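Local coordinates for protein glyoxalase III (glutathione-independent) (PDB 4LRU) that converts methylglyoxal to D-lactate in a single glutathione-independent step, detoxifying the methylglyoxal that the yeast cell itself produces, at residues N98-L112 against T127-G141. Sequence-based numbering, arbitrary orientation. Where two conformers were deposited one is given.
Sequences NDYDIFFGSAGHGTL and TVYDKGGVVSAVCHG
His140 brings the CE1 corner of its imidazole over one face of the His109 ring, 3.1 Å from His109 NE2, the two planes inclined at 42°. Each imidazole is hydrogen-bonded through NE2 to one carboxylate oxygen of Glu171, which probably helps hold both rings in their rotations. Leu112 meets the His140 ring obliquely, CD2 lying 3.8 Å from His140 CD2, while Thr111 crosses at about a right angle and sets OG1 near CB of His140. The Thr111 hydroxyl itself is committed to Gly108 O. In this DJ-1 superfamily fold, parallel central strands 102-105 and 134-138 are joined by a right-handed crossover through helix 119-130; strand 134-138 leads directly into Cys139 and His140, with Glu171 the probable active-site residues, and the loop after strand 102-105 carries His109. Farther down the strands, Ser136 turns OG between its backbone N and carbonyl carbon (chi1 64°), where it donates to Phe103 O at 2.8 Å and lies 3.2 Å from Phe104 CD2. Phe103 N to Val134 O (3.0 Å) and Gly105 N to Ser136 O (2.8 Å) bind the backbones. At the opposite end Lys131, its chain extended beyond CG, reaches Asp101 OD1 with NZ, a salt bridge of 2.9 Å whose hydrogen bond is weak.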
ATOM      1  N   ASN A  98     -11.607  14.638   1.400  1.00 26.81           N
ATOM      2  CA  ASN A  98     -11.224  15.748   0.508  1.00 27.88           C
ATOM      3  C   ASN A  98      -9.899  16.403   0.918  1.00 26.91           C
ATOM      4  O   ASN A  98      -9.377  17.258   0.202  1.00 27.66           O
ATOM      5  CB  ASN A  98     -12.302  16.842   0.486  1.00 31.81           C
ATOM      6  CG  ASN A  98     -13.662  16.339   0.046  1.00 38.50           C
ATOM      7  OD1 ASN A  98     -14.655  16.478   0.774  1.00 48.59           O
ATOM      8  ND2 ASN A  98     -13.729  15.784  -1.155  1.00 38.59           N
ATOM      9  N   ASP A  99      -9.372  16.052   2.088  1.00 25.61           N
ATOM     10  CA  ASP A  99      -8.151  16.685   2.568  1.00 24.73           C
ATOM     11  C   ASP A  99      -6.901  16.178   1.821  1.00 25.29           C
ATOM     12  O   ASP A  99      -5.857  16.825   1.874  1.00 25.32           O
ATOM     13  CB  ASP A  99      -7.946  16.422   4.050  1.00 26.08           C
ATOM     14  CG  ASP A  99      -8.841  17.269   4.931  1.00 27.44           C
ATOM     15  OD1 ASP A  99      -9.490  18.214   4.431  1.00 29.08           O
ATOM     16  OD2 ASP A  99      -8.894  16.978   6.144  1.00 31.70           O
ATOM     17  N   TYR A 100      -7.002  15.015   1.181  1.00 22.87           N
ATOM     18  CA  TYR A 100      -5.818  14.289   0.695  1.00 21.79           C
ATOM     19  C   TYR A 100      -5.621  14.443  -0.807  1.00 22.87           C
ATOM     20  O   TYR A 100      -6.587  14.545  -1.559  1.00 21.69           O
ATOM     21  CB  TYR A 100      -5.858  12.802   1.107  1.00 22.10           C
ATOM     22  CG  TYR A 100      -6.005  12.746   2.591  1.00 19.90           C
ATOM     23  CD1 TYR A 100      -4.927  13.049   3.416  1.00 21.66           C
ATOM     24  CD2 TYR A 100      -7.258  12.634   3.167  1.00 21.97           C
ATOM     25  CE1 TYR A 100      -5.076  13.179   4.780  1.00 21.34           C
ATOM     26  CE2 TYR A 100      -7.420  12.756   4.530  1.00 21.04           C
ATOM     27  CZ  TYR A 100      -6.328  13.023   5.329  1.00 22.73           C
ATOM     28  OH  TYR A 100      -6.498  13.164   6.685  1.00 23.31           O
ATOM     29  N   ASP A 101      -4.352  14.477  -1.220  1.00 20.64           N
ATOM     30  CA  ASP A 101      -3.994  14.634  -2.627  1.00 20.36           C
ATOM     31  C   ASP A 101      -3.293  13.421  -3.234  1.00 19.29           C
ATOM     32  O   ASP A 101      -3.198  13.314  -4.452  1.00 20.32           O
ATOM     33  CB  ASP A 101      -3.094  15.856  -2.795  1.00 21.05           C
ATOM     34  CG  ASP A 101      -3.846  17.158  -2.687  1.00 24.70           C
ATOM     35  OD1 ASP A 101      -5.100  17.148  -2.655  1.00 22.33           O
ATOM     36  OD2 ASP A 101      -3.185  18.222  -2.655  1.00 24.28           O
ATOM     37  N   ILE A 102      -2.750  12.556  -2.387  1.00 19.09           N
ATOM     38  CA  ILE A 102      -2.143  11.288  -2.786  1.00 17.52           C
ATOM     39  C   ILE A 102      -2.682  10.212  -1.842  1.00 18.93           C
ATOM     40  O   ILE A 102      -2.851  10.463  -0.633  1.00 19.64           O
ATOM     41  CB  ILE A 102      -0.603  11.371  -2.636  1.00 19.20           C
ATOM     42  CG1 ILE A 102      -0.042  12.355  -3.660  1.00 19.43           C
ATOM     43  CG2 ILE A 102       0.054  10.004  -2.759  1.00 19.44           C
ATOM     44  CD1 ILE A 102       1.394  12.749  -3.428  1.00 20.22           C
ATOM     45  N   PHE A 103      -2.973   9.037  -2.395  1.00 16.84           N
ATOM     46  CA  PHE A 103      -3.286   7.868  -1.604  1.00 17.60           C
ATOM     47  C   PHE A 103      -2.189   6.858  -1.868  1.00 17.91           C
ATOM     48  O   PHE A 103      -1.898   6.544  -3.019  1.00 17.98           O
ATOM     49  CB  PHE A 103      -4.641   7.284  -2.006  1.00 18.46           C
ATOM     50  CG  PHE A 103      -5.045   6.072  -1.202  1.00 18.16           C
ATOM     51  CD1 PHE A 103      -4.554   4.819  -1.516  1.00 17.65           C
ATOM     52  CD2 PHE A 103      -5.925   6.198  -0.127  1.00 18.71           C
ATOM     53  CE1 PHE A 103      -4.952   3.707  -0.802  1.00 18.82           C
ATOM     54  CE2 PHE A 103      -6.310   5.089   0.606  1.00 19.26           C
ATOM     55  CZ  PHE A 103      -5.824   3.846   0.275  1.00 18.90           C
ATOM     56  N   PHE A 104      -1.564   6.365  -0.807  1.00 16.66           N
ATOM     57  CA  PHE A 104      -0.539   5.315  -0.940  1.00 16.16           C
ATOM     58  C   PHE A 104      -0.863   4.123  -0.043  1.00 16.76           C
ATOM     59  O   PHE A 104      -0.883   4.248   1.181  1.00 17.51           O
ATOM     60  CB  PHE A 104       0.839   5.877  -0.594  1.00 17.87           C
ATOM     61  CG  PHE A 104       1.965   4.942  -0.903  1.00 16.56           C
ATOM     62  CD1 PHE A 104       2.186   3.813  -0.128  1.00 16.89           C
ATOM     63  CD2 PHE A 104       2.814   5.175  -2.002  1.00 18.67           C
ATOM     64  CE1 PHE A 104       3.218   2.940  -0.423  1.00 18.57           C
ATOM     65  CE2 PHE A 104       3.837   4.295  -2.286  1.00 17.92           C
ATOM     66  CZ  PHE A 104       4.048   3.186  -1.495  1.00 20.14           C
ATOM     67  N   GLY A 105      -1.137   2.980  -0.656  1.00 16.18           N
ATOM     68  CA  GLY A 105      -1.408   1.753   0.083  1.00 17.41           C
ATOM     69  C   GLY A 105      -0.157   0.970   0.417  1.00 17.47           C
ATOM     70  O   GLY A 105       0.410   0.294  -0.444  1.00 17.25           O
ATOM     71  N   SER A 106       0.314   1.087   1.656  1.00 15.86           N
ATOM     72  CA  SER A 106       1.316   0.157   2.157  1.00 16.05           C
ATOM     73  C   SER A 106       0.665  -1.198   2.288  1.00 17.57           C
ATOM     74  O   SER A 106      -0.556  -1.297   2.256  1.00 18.59           O
ATOM     75  CB  SER A 106       1.900   0.592   3.503  1.00 17.23           C
ATOM     76  OG  SER A 106       1.001   0.402   4.603  1.00 18.74           O
ATOM     77  N   ALA A 107       1.455  -2.237   2.467  1.00 17.19           N
ATOM     78  CA  ALA A 107       0.844  -3.546   2.550  1.00 16.41           C
ATOM     79  C   ALA A 107       1.517  -4.467   3.553  1.00 17.84           C
ATOM     80  O   ALA A 107       1.678  -4.103   4.722  1.00 18.12           O
ATOM     81  CB  ALA A 107       0.714  -4.161   1.168  1.00 18.31           C
ATOM     82  N   GLY A 108       1.865  -5.672   3.117  1.00 17.15           N
ATOM     83  CA  GLY A 108       1.837  -6.828   3.981  1.00 17.85           C
ATOM     84  C   GLY A 108       0.597  -7.624   3.659  1.00 17.22           C
ATOM     85  O   GLY A 108      -0.392  -7.057   3.206  1.00 18.45           O
ATOM     86  N   HIS A 109       0.646  -8.932   3.881  1.00 17.98           N
ATOM     87  CA  HIS A 109      -0.452  -9.811   3.483  1.00 18.97           C
ATOM     88  C   HIS A 109      -1.763  -9.465   4.203  1.00 18.30           C
ATOM     89  O   HIS A 109      -2.838  -9.826   3.738  1.00 18.13           O
ATOM     90  CB  HIS A 109      -0.088 -11.270   3.736  1.00 20.09           C
ATOM     91  CG  HIS A 109       0.800 -11.871   2.686  1.00 21.73           C
ATOM     92  ND1 HIS A 109       2.173 -11.725   2.696  1.00 22.07           N
ATOM     93  CD2 HIS A 109       0.513 -12.634   1.602  1.00 20.55           C
ATOM     94  CE1 HIS A 109       2.690 -12.369   1.663  1.00 22.68           C
ATOM     95  NE2 HIS A 109       1.706 -12.933   0.987  1.00 21.81           N
ATOM     96  N   GLY A 110      -1.686  -8.754   5.319  1.00 18.23           N
ATOM     97  CA  GLY A 110      -2.905  -8.347   6.024  1.00 19.39           C
ATOM     98  C   GLY A 110      -3.876  -7.627   5.095  1.00 20.13           C
ATOM     99  O   GLY A 110      -5.105  -7.757   5.229  1.00 18.53           O
ATOM    100  N   THR A 111      -3.354  -6.861   4.144  1.00 18.24           N
ATOM    101  CA  THR A 111      -4.214  -6.094   3.238  1.00 18.38           C
ATOM    102  C   THR A 111      -5.211  -6.963   2.452  1.00 19.36           C
ATOM    103  O   THR A 111      -6.260  -6.473   2.032  1.00 18.90           O
ATOM    104  CB  THR A 111      -3.412  -5.297   2.184  1.00 17.69           C
ATOM    105  OG1 THR A 111      -2.613  -6.199   1.409  1.00 18.72           O
ATOM    106  CG2 THR A 111      -2.538  -4.262   2.825  1.00 17.94           C
ATOM    107  N   LEU A 112      -4.866  -8.231   2.220  1.00 18.86           N
ATOM    108  CA  LEU A 112      -5.736  -9.151   1.512  1.00 18.53           C
ATOM    109  C   LEU A 112      -7.058  -9.312   2.237  1.00 19.16           C
ATOM    110  O   LEU A 112      -8.075  -9.630   1.614  1.00 21.29           O
ATOM    111  CB  LEU A 112      -5.070 -10.520   1.370  1.00 20.25           C
ATOM    112  CG  LEU A 112      -3.820 -10.516   0.484  1.00 21.29           C
ATOM    113  CD1 LEU A 112      -3.048 -11.807   0.655  1.00 22.77           C
ATOM    114  CD2 LEU A 112      -4.175 -10.297  -0.984  1.00 22.73           C
ATOM    115  N   THR A 127     -11.674   9.718  -3.986  1.00 19.36           N
ATOM    116  CA  THR A 127     -11.750  11.162  -3.866  1.00 21.02           C
ATOM    117  C   THR A 127     -10.460  11.780  -4.393  1.00 20.07           C
ATOM    118  O   THR A 127     -10.484  12.731  -5.187  1.00 22.31           O
ATOM    119  CB  THR A 127     -12.019  11.584  -2.405  1.00 22.54           C
ATOM    120  OG1 THR A 127     -13.312  11.097  -2.018  1.00 24.46           O
ATOM    121  CG2 THR A 127     -11.996  13.069  -2.257  1.00 24.11           C
ATOM    122  N   VAL A 128      -9.343  11.193  -3.983  1.00 19.22           N
ATOM    123  CA  VAL A 128      -8.017  11.596  -4.476  1.00 19.22           C
ATOM    124  C   VAL A 128      -7.949  11.471  -5.992  1.00 18.48           C
ATOM    125  O   VAL A 128      -7.579  12.421  -6.682  1.00 20.93           O
ATOM    126  CB  VAL A 128      -6.906  10.747  -3.843  1.00 21.54           C
ATOM    127  CG1 VAL A 128      -5.588  10.936  -4.587  1.00 20.75           C
ATOM    128  CG2 VAL A 128      -6.753  11.098  -2.373  1.00 21.02           C
ATOM    129  N   TYR A 129      -8.369  10.320  -6.521  1.00 19.67           N
ATOM    130  CA  TYR A 129      -8.277  10.094  -7.961  1.00 20.60           C
ATOM    131  C   TYR A 129      -9.165  11.042  -8.752  1.00 23.14           C
ATOM    132  O   TYR A 129      -8.787  11.489  -9.830  1.00 21.05           O
ATOM    133  CB  TYR A 129      -8.621   8.645  -8.314  1.00 19.48           C
ATOM    134  CG  TYR A 129      -8.220   8.255  -9.718  1.00 21.05           C
ATOM    135  CD1 TYR A 129      -6.888   8.143 -10.068  1.00 21.75           C
ATOM    136  CD2 TYR A 129      -9.171   8.017 -10.689  1.00 23.29           C
ATOM    137  CE1 TYR A 129      -6.512   7.795 -11.351  1.00 22.36           C
ATOM    138  CE2 TYR A 129      -8.810   7.656 -11.969  1.00 27.20           C
ATOM    139  CZ  TYR A 129      -7.474   7.550 -12.296  1.00 25.41           C
ATOM    140  OH  TYR A 129      -7.122   7.219 -13.593  1.00 28.17           O
ATOM    141  N   ASP A 130     -10.357  11.341  -8.241  1.00 20.24           N
ATOM    142  CA  ASP A 130     -11.343  12.044  -9.027  1.00 21.75           C
ATOM    143  C   ASP A 130     -11.111  13.551  -9.050  1.00 23.31           C
ATOM    144  O   ASP A 130     -11.780  14.255  -9.788  1.00 27.30           O
ATOM    145  CB  ASP A 130     -12.752  11.764  -8.517  1.00 21.18           C
ATOM    146  CG  ASP A 130     -13.245  10.405  -8.918  1.00 25.24           C
ATOM    147  OD1 ASP A 130     -12.586   9.758  -9.766  1.00 22.97           O
ATOM    148  OD2 ASP A 130     -14.327  10.010  -8.439  1.00 25.82           O
ATOM    149  N   LYS A 131     -10.178  14.031  -8.233  1.00 23.99           N
ATOM    150  CA  LYS A 131      -9.807  15.446  -8.261  1.00 26.16           C
ATOM    151  C   LYS A 131      -8.438  15.689  -8.876  1.00 26.31           C
ATOM    152  O   LYS A 131      -7.937  16.815  -8.870  1.00 26.47           O
ATOM    153  CB  LYS A 131      -9.840  16.023  -6.854  1.00 26.32           C
ATOM    154  CG  LYS A 131      -8.735  15.600  -5.929  1.00 29.73           C
ATOM    155  CD  LYS A 131      -8.960  16.328  -4.615  1.00 32.60           C
ATOM    156  CE  LYS A 131      -7.744  16.297  -3.731  1.00 32.45           C
ATOM    157  NZ  LYS A 131      -8.019  16.986  -2.439  1.00 27.13           N
ATOM    158  N   GLY A 132      -7.882  14.648  -9.479  1.00 22.54           N
ATOM    159  CA  GLY A 132      -6.618  14.743 -10.211  1.00 21.44           C
ATOM    160  C   GLY A 132      -5.376  14.425  -9.392  1.00 21.40           C
ATOM    161  O   GLY A 132      -4.253  14.769  -9.802  1.00 21.31           O
ATOM    162  N   GLY A 133      -5.561  13.811  -8.226  1.00 20.08           N
ATOM    163  CA  GLY A 133      -4.478  13.246  -7.449  1.00 20.33           C
ATOM    164  C   GLY A 133      -3.955  11.907  -7.951  1.00 20.11           C
ATOM    165  O   GLY A 133      -4.395  11.396  -8.986  1.00 21.29           O
ATOM    166  N   VAL A 134      -3.011  11.341  -7.210  1.00 19.49           N
ATOM    167  CA  VAL A 134      -2.386  10.080  -7.583  1.00 17.82           C
ATOM    168  C   VAL A 134      -2.770   9.023  -6.551  1.00 18.96           C
ATOM    169  O   VAL A 134      -2.681   9.254  -5.334  1.00 17.51           O
ATOM    170  CB  VAL A 134      -0.852  10.228  -7.714  1.00 18.39           C
ATOM    171  CG1 VAL A 134      -0.165   8.868  -7.726  1.00 18.84           C
ATOM    172  CG2 VAL A 134      -0.516  11.008  -8.972  1.00 23.46           C
ATOM    173  N   VAL A 135      -3.189   7.863  -7.050  0.50 18.88           N
ATOM    174  CA  VAL A 135      -3.522   6.719  -6.212  0.50 19.10           C
ATOM    175  C   VAL A 135      -2.524   5.600  -6.504  0.50 18.34           C
ATOM    176  O   VAL A 135      -2.235   5.291  -7.668  0.50 20.00           O
ATOM    177  CB  VAL A 135      -4.954   6.220  -6.484  0.50 19.37           C
ATOM    178  CG1 VAL A 135      -5.251   4.966  -5.671  0.50 18.93           C
ATOM    179  CG2 VAL A 135      -5.964   7.311  -6.173  0.50 20.66           C
ATOM    180  N   SER A 136      -1.998   5.005  -5.442  1.00 16.60           N
ATOM    181  CA  SER A 136      -0.823   4.154  -5.528  1.00 17.14           C
ATOM    182  C   SER A 136      -0.862   3.091  -4.446  1.00 17.76           C
ATOM    183  O   SER A 136      -1.531   3.238  -3.423  1.00 17.29           O
ATOM    184  CB  SER A 136       0.441   4.985  -5.416  1.00 18.34           C
ATOM    185  OG  SER A 136       0.517   5.607  -4.149  1.00 18.68           O
ATOM    186  N   ALA A 137      -0.136   2.009  -4.680  1.00 18.26           N
ATOM    187  CA  ALA A 137       0.024   0.964  -3.691  1.00 18.93           C
ATOM    188  C   ALA A 137       1.215   0.095  -4.049  1.00 17.86           C
ATOM    189  O   ALA A 137       1.614  -0.009  -5.213  1.00 17.94           O
ATOM    190  CB  ALA A 137      -1.240   0.124  -3.614  1.00 19.55           C
ATOM    191  N   VAL A 138       1.750  -0.559  -3.034  1.00 17.41           N
ATOM    192  CA  VAL A 138       2.852  -1.498  -3.231  1.00 18.46           C
ATOM    193  C   VAL A 138       2.480  -2.889  -2.718  1.00 22.88           C
ATOM    194  O   VAL A 138       1.719  -3.033  -1.770  1.00 21.38           O
ATOM    195  CB  VAL A 138       4.143  -0.980  -2.574  1.00 20.45           C
ATOM    196  CG1 VAL A 138       4.021  -0.910  -1.057  1.00 21.35           C
ATOM    197  CG2 VAL A 138       5.338  -1.842  -2.972  1.00 21.59           C
ATOM    198  N   CYS A 139       3.025  -3.912  -3.379  1.00 22.42           N
ATOM    199  CA  CYS A 139       2.999  -5.293  -2.871  1.00 22.33           C
ATOM    200  C   CYS A 139       1.581  -5.876  -2.932  1.00 19.92           C
ATOM    201  O   CYS A 139       1.051  -6.021  -4.021  1.00 18.38           O
ATOM    202  CB  CYS A 139       3.590  -5.345  -1.470  1.00 21.07           C
ATOM    203  SG  CYS A 139       3.964  -7.010  -0.886  1.00 33.20           S
ATOM    204  N   HIS A 140       0.936  -6.169  -1.799  1.00 20.71           N
ATOM    205  CA  HIS A 140      -0.498  -6.533  -1.848  1.00 18.96           C
ATOM    206  C   HIS A 140      -1.432  -5.339  -1.742  1.00 18.36           C
ATOM    207  O   HIS A 140      -2.661  -5.484  -1.785  1.00 19.40           O
ATOM    208  CB  HIS A 140      -0.852  -7.569  -0.778  1.00 18.93           C
ATOM    209  CG  HIS A 140      -0.157  -8.874  -0.972  1.00 20.17           C
ATOM    210  ND1 HIS A 140       1.061  -9.156  -0.394  1.00 22.53           N
ATOM    211  CD2 HIS A 140      -0.453  -9.931  -1.761  1.00 22.00           C
ATOM    212  CE1 HIS A 140       1.467 -10.346  -0.791  1.00 21.30           C
ATOM    213  NE2 HIS A 140       0.571 -10.832  -1.629  1.00 21.40           N
ATOM    214  N   GLY A 141      -0.842  -4.162  -1.602  1.00 17.24           N
ATOM    215  CA  GLY A 141      -1.598  -2.915  -1.524  1.00 18.87           C
ATOM    216  C   GLY A 141      -2.661  -2.731  -2.590  1.00 16.19           C
ATOM    217  O   GLY A 141      -3.698  -2.113  -2.323  1.00 17.83           O
TER